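Local coordinates for ribonuclease J (PDB 5HAB), which probably degrades RNA as an exoribonuclease of the metallo-beta-lactamase and beta-CASP family, captured here as an engineered mutant in complex with RNA, at residues I50-M55 with R98-T103; I29-Y34 with M41-V46. The protein carries 1 engineered substitution. One frame throughout, in Å; residues are numbered along the deposited sequence.

Interaction 1 (I50-M55 with R98-T103); sequences IIIIDM and RAIVCT
Ile50 to Ile53 run beside Arg98 to Cys102 as parallel strands whose axes approach to 4.6 Å at an angle of 20°, with bridges pairing Ile51 with Ala99, Ile52 with Ile100 and Ile53 with Val101. The backbone ladder alternates as a parallel pair should: Ile52 receives Val101 N at its O and gives its own N to Ala99 O, while Arg98 N bonds Ile50 O and Asp54 N lies 2.6 Å from Val101 O. On one face the Ile51 CD1 methyl reaches Ala99 CB at 3.8 Å, and Ile51 CG2 meets Val101 CG2 at 3.9 Å. Val101 CG2 is placed there by a chi1 of 177°, which puts CG1 anti to the backbone N and swings CG2 alongside that N. On this face Ile51 packs on Ile184, and Ile53 on both Val182 and Ile184, of strand 179-186, as expected of the interior between the two sheets of the metallo-beta-lactamase alpha-beta-beta-alpha sandwich. On the other face Ile52 CB touches Ile100 CG1 at 4.1 Å; the Met55 side chain crosses that of Ile100 at about a right angle, its SD 4.2 Å from Ile100 CG2, and also packs on Ile113 and Leu116 of helix 113-116. Beyond the ladder, Asp54 turns its carboxylate toward Thr103, whose N donates to Asp54 OD1 at 2.8 Å, on the syn side and 15° out of the carboxylate plane. The placement is consistent with the motif 1 aspartate of this superfamily, and strand 96-102 leads into what is probably its HxHxDH metal-binding motif, which would include His109.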
loop_
_atom_site.group_PDB
_atom_site.type_symbol
_atom_site.label_atom_id
_atom_site.label_comp_id
_atom_site.label_asym_id
_atom_site.label_seq_id
_atom_site.Cartn_x
_atom_site.Cartn_y
_atom_site.Cartn_z
ATOM N N ILE B 50 30.252 18.250 28.063
ATOM C CA ILE B 50 29.382 17.693 27.028
ATOM C C ILE B 50 30.113 16.692 26.137
ATOM O O ILE B 50 31.203 16.968 25.645
ATOM C CB ILE B 50 28.766 18.816 26.173
ATOM C CG1 ILE B 50 27.986 19.792 27.056
ATOM C CG2 ILE B 50 27.865 18.235 25.088
ATOM C CD1 ILE B 50 27.424 20.974 26.300
ATOM N N ILE B 51 29.501 15.528 25.937
ATOM C CA ILE B 51 29.954 14.550 24.953
ATOM C C ILE B 51 28.991 14.555 23.767
ATOM O O ILE B 51 27.837 14.193 23.919
ATOM C CB ILE B 51 30.050 13.144 25.569
ATOM C CG1 ILE B 51 30.849 13.188 26.871
ATOM C CG2 ILE B 51 30.653 12.152 24.577
ATOM C CD1 ILE B 51 32.323 13.437 26.669
ATOM N N ILE B 52 29.452 14.977 22.597
ATOM C CA ILE B 52 28.646 14.873 21.388
ATOM C C ILE B 52 28.753 13.448 20.856
ATOM O O ILE B 52 29.830 12.855 20.861
ATOM C CB ILE B 52 29.075 15.911 20.323
ATOM C CG1 ILE B 52 28.776 17.334 20.801
ATOM C CG2 ILE B 52 28.362 15.669 19.005
ATOM C CD1 ILE B 52 29.244 18.418 19.833
ATOM N N ILE B 53 27.626 12.891 20.425
ATOM C CA ILE B 53 27.602 11.566 19.818
ATOM C C ILE B 53 27.038 11.658 18.401
ATOM O O ILE B 53 25.865 12.022 18.196
ATOM C CB ILE B 53 26.804 10.565 20.663
ATOM C CG1 ILE B 53 27.256 10.608 22.124
ATOM C CG2 ILE B 53 26.981 9.163 20.113
ATOM C CD1 ILE B 53 26.630 9.518 22.987
ATOM N N ASP B 54 27.925 11.377 17.447
ATOM C CA ASP B 54 27.635 11.287 16.017
ATOM C C ASP B 54 27.258 12.631 15.404
ATOM O O ASP B 54 26.692 13.497 16.063
ATOM C CB ASP B 54 26.536 10.248 15.760
ATOM C CG ASP B 54 26.996 8.827 16.075
ATOM O OD1 ASP B 54 28.156 8.487 15.749
ATOM O OD2 ASP B 54 26.206 8.052 16.652
ATOM N N MET B 55 27.587 12.791 14.127
ATOM C CA MET B 55 27.297 14.002 13.378
ATOM C C MET B 55 26.999 13.585 11.937
ATOM O O MET B 55 27.887 13.591 11.079
ATOM C CB MET B 55 28.477 14.986 13.426
ATOM C CG MET B 55 28.880 15.440 14.831
ATOM S SD MET B 55 30.130 16.745 14.867
ATOM C CE MET B 55 29.993 17.338 13.202
ATOM N N ARG B 98 33.521 18.369 25.401
ATOM C CA ARG B 98 34.815 17.801 25.743
ATOM C C ARG B 98 35.256 16.700 24.786
ATOM O O ARG B 98 36.446 16.395 24.702
ATOM C CB ARG B 98 34.781 17.254 27.174
ATOM C CG ARG B 98 34.501 18.303 28.244
ATOM C CD ARG B 98 35.608 19.352 28.302
ATOM N NE ARG B 98 35.304 20.437 29.235
ATOM C CZ ARG B 98 35.979 21.584 29.296
ATOM N NH1 ARG B 98 37.000 21.803 28.475
ATOM N NH2 ARG B 98 35.632 22.516 30.175
ATOM N N ALA B 99 34.305 16.106 24.069
ATOM C CA ALA B 99 34.629 15.039 23.123
ATOM C C ALA B 99 33.517 14.826 22.106
ATOM O O ALA B 99 32.358 15.146 22.358
ATOM C CB ALA B 99 34.920 13.737 23.862
ATOM N N ILE B 100 33.887 14.281 20.954
ATOM C CA ILE B 100 32.935 13.919 19.914
ATOM C C ILE B 100 33.059 12.428 19.611
ATOM O O ILE B 100 34.073 11.984 19.082
ATOM C CB ILE B 100 33.162 14.755 18.654
ATOM C CG1 ILE B 100 32.961 16.240 18.965
ATOM C CG2 ILE B 100 32.244 14.297 17.535
ATOM C CD1 ILE B 100 33.184 17.149 17.774
ATOM N N VAL B 101 32.041 11.648 19.960
ATOM C CA VAL B 101 32.079 10.214 19.679
ATOM C C VAL B 101 31.369 9.906 18.366
ATOM O O VAL B 101 30.291 10.432 18.091
ATOM C CB VAL B 101 31.466 9.395 20.828
ATOM C CG1 VAL B 101 31.444 7.911 20.471
ATOM C CG2 VAL B 101 32.252 9.604 22.110
ATOM N N CYS B 102 32.005 9.078 17.543
ATOM C CA CYS B 102 31.372 8.547 16.343
ATOM C C CYS B 102 31.257 7.037 16.471
ATOM O O CYS B 102 32.267 6.331 16.482
ATOM C CB CYS B 102 32.160 8.920 15.097
ATOM S SG CYS B 102 32.081 10.669 14.695
ATOM N N THR B 103 30.026 6.540 16.560
ATOM C CA THR B 103 29.811 5.131 16.863
ATOM C C THR B 103 30.085 4.239 15.656
ATOM O O THR B 103 30.302 3.038 15.814
ATOM C CB THR B 103 28.378 4.876 17.362
ATOM O OG1 THR B 103 27.451 5.548 16.503
ATOM C CG2 THR B 103 28.210 5.390 18.786
#

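Interaction 2 (I29-Y34 with M41-V46)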
loop_
_atom_site.group_PDB
_atom_site.type_symbol
_atom_site.label_atom_id
_atom_site.label_comp_id
_atom_site.label_asym_id
_atom_site.label_seq_id
_atom_site.Cartn_x
_atom_site.Cartn_y
_atom_site.Cartn_z
ATOM N N ILE B 29 20.349 15.953 24.951
ATOM C CA ILE B 29 20.018 16.975 23.967
ATOM C C ILE B 29 19.875 16.352 22.585
ATOM O O ILE B 29 20.813 15.751 22.060
ATOM C CB ILE B 29 21.066 18.106 23.951
ATOM C CG1 ILE B 29 21.193 18.742 25.339
ATOM C CG2 ILE B 29 20.679 19.165 22.934
ATOM C CD1 ILE B 29 22.296 18.150 26.192
ATOM N N ALA B 30 18.686 16.492 22.010
ATOM C CA ALA B 30 18.412 16.012 20.663
ATOM C C ALA B 30 18.751 17.098 19.648
ATOM O O ALA B 30 18.110 18.147 19.629
ATOM C CB ALA B 30 16.947 15.596 20.542
ATOM N N VAL B 31 19.752 16.861 18.803
ATOM C CA VAL B 31 20.187 17.911 17.890
ATOM C C VAL B 31 19.663 17.659 16.484
ATOM O O VAL B 31 19.054 18.536 15.869
ATOM C CB VAL B 31 21.714 18.049 17.887
ATOM C CG1 VAL B 31 22.125 19.241 17.045
ATOM C CG2 VAL B 31 22.213 18.207 19.311
ATOM N N GLY B 32 19.914 16.463 15.976
ATOM C CA GLY B 32 19.406 16.074 14.676
ATOM C C GLY B 32 19.085 14.595 14.659
ATOM O O GLY B 32 19.601 13.839 15.480
ATOM N N GLY B 33 18.232 14.179 13.730
ATOM C CA GLY B 33 17.884 12.775 13.608
ATOM C C GLY B 33 16.794 12.290 14.544
ATOM O O GLY B 33 16.542 11.092 14.638
ATOM N N TYR B 34 16.146 13.221 15.237
ATOM C CA TYR B 34 15.016 12.882 16.094
ATOM C C TYR B 34 13.688 13.198 15.396
ATOM O O TYR B 34 12.641 12.707 15.805
ATOM C CB TYR B 34 15.123 13.616 17.433
ATOM C CG TYR B 34 16.221 13.068 18.318
ATOM C CD1 TYR B 34 17.560 13.322 18.042
ATOM C CD2 TYR B 34 15.918 12.293 19.427
ATOM C CE1 TYR B 34 18.563 12.820 18.845
ATOM C CE2 TYR B 34 16.913 11.786 20.238
ATOM C CZ TYR B 34 18.234 12.051 19.940
ATOM O OH TYR B 34 19.224 11.545 20.750
ATOM N N MET B 41 22.574 13.593 15.387
ATOM C CA MET B 41 23.483 14.185 16.353
ATOM C C MET B 41 22.805 14.278 17.715
ATOM O O MET B 41 21.702 14.831 17.849
ATOM C CB MET B 41 23.947 15.571 15.906
ATOM C CG MET B 41 24.924 16.217 16.881
ATOM S SD MET B 41 25.509 17.863 16.417
ATOM C CE MET B 41 26.345 17.569 14.885
ATOM N N THR B 42 23.476 13.732 18.721
ATOM C CA THR B 42 22.977 13.771 20.092
ATOM C C THR B 42 24.041 14.418 20.978
ATOM O O THR B 42 25.219 14.366 20.658
ATOM C CB THR B 42 22.618 12.351 20.602
ATOM O OG1 THR B 42 21.596 11.791 19.768
ATOM C CG2 THR B 42 22.131 12.373 22.054
ATOM N N ALA B 43 23.632 15.070 22.058
ATOM C CA ALA B 43 24.603 15.618 22.996
ATOM C C ALA B 43 24.269 15.169 24.410
ATOM O O ALA B 43 23.148 15.340 24.871
ATOM C CB ALA B 43 24.647 17.146 22.905
ATOM N N ILE B 44 25.243 14.564 25.080
ATOM C CA ILE B 44 25.078 14.109 26.453
ATOM C C ILE B 44 25.822 15.061 27.380
ATOM O O ILE B 44 27.044 15.137 27.348
ATOM C CB ILE B 44 25.591 12.668 26.641
ATOM C CG1 ILE B 44 24.959 11.713 25.623
ATOM C CG2 ILE B 44 25.344 12.195 28.073
ATOM C CD1 ILE B 44 23.451 11.651 25.696
ATOM N N ARG B 45 25.085 15.769 28.224
ATOM C CA ARG B 45 25.679 16.707 29.162
ATOM C C ARG B 45 25.783 16.055 30.534
ATOM O O ARG B 45 24.803 15.547 31.057
ATOM C CB ARG B 45 24.843 17.992 29.246
ATOM C CG ARG B 45 25.364 19.027 30.234
ATOM C CD ARG B 45 24.540 20.313 30.196
ATOM N NE ARG B 45 23.130 20.068 30.492
ATOM C CZ ARG B 45 22.648 19.805 31.703
ATOM N NH1 ARG B 45 23.460 19.756 32.751
ATOM N NH2 ARG B 45 21.349 19.590 31.870
ATOM N N VAL B 46 26.983 16.022 31.093
ATOM C CA VAL B 46 27.161 15.637 32.483
ATOM C C VAL B 46 27.621 16.873 33.253
ATOM O O VAL B 46 28.764 17.330 33.105
ATOM C CB VAL B 46 28.142 14.476 32.632
ATOM C CG1 VAL B 46 28.059 13.898 34.039
ATOM C CG2 VAL B 46 27.851 13.404 31.590
#
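Met41 O is gripped by two successive amides of the facing strand, Val31 N at 3.0 Å and Gly32 N at 3.1 Å, which defines a classic beta bulge in this antiparallel hairpin. The two donors approach differently: Gly32 N lies in the carbonyl plane on a lone pair, whereas Val31 N is tilted 20° from it. Met41 N returns a bond to Gly32 O from well above that carbonyl plane. Away from the bulge the register is regular, and Ile29 and Ala43 exchange both N-H...O bonds at 2.9 Å (Ile29 N to Ala43 O, Ala43 N to Ile29 O). Val31 CG1 rests against Met41 SD at 3.7 Å; a chi1 of -179° points the methionine chain away from its own N and lays CG and SD along Val31. Near the bulge, Tyr34 OH and Thr42 OG1 share a hydrogen bond of 2.6 Å, with OG1 in the ring plane at its edge and Ala30 CB over the ring centre on one face. Tyr34 also touches Ile429 and Ala431 of strand 427-431 in the second sheet. Within its own sheet, strand 41-46 is flanked by strand 49-53, while strand 24-32 has strand 464-469 beside it; Arg45 forms salt bridges with Glu25 of the former and Glu464 of the latter.

The two contacts are pairings in one mixed sheet, separated by the pairing of strands 41-46 and 49-53, which are joined by probable hydrogen bonds from Ile51 N to Ile44 O (2.9 Å) and from Ile53 N to Thr42 O (2.8 Å). Their centres lie 9 Å apart, and Met55 CG packs on Met41 CE. Both are buried, though Arg98 in interaction 1 is exposed. Interaction 1 pairs parallel strands distant in sequence, with an aspartate securing its far end by a backbone amide. Interaction 2 is a local antiparallel hairpin, irregular at its bulge, where the side-chain polar bond across the strands is between the hydroxyls of Tyr34 and Thr42, while Arg45 looks outside the two segments to Glu25 and Glu464.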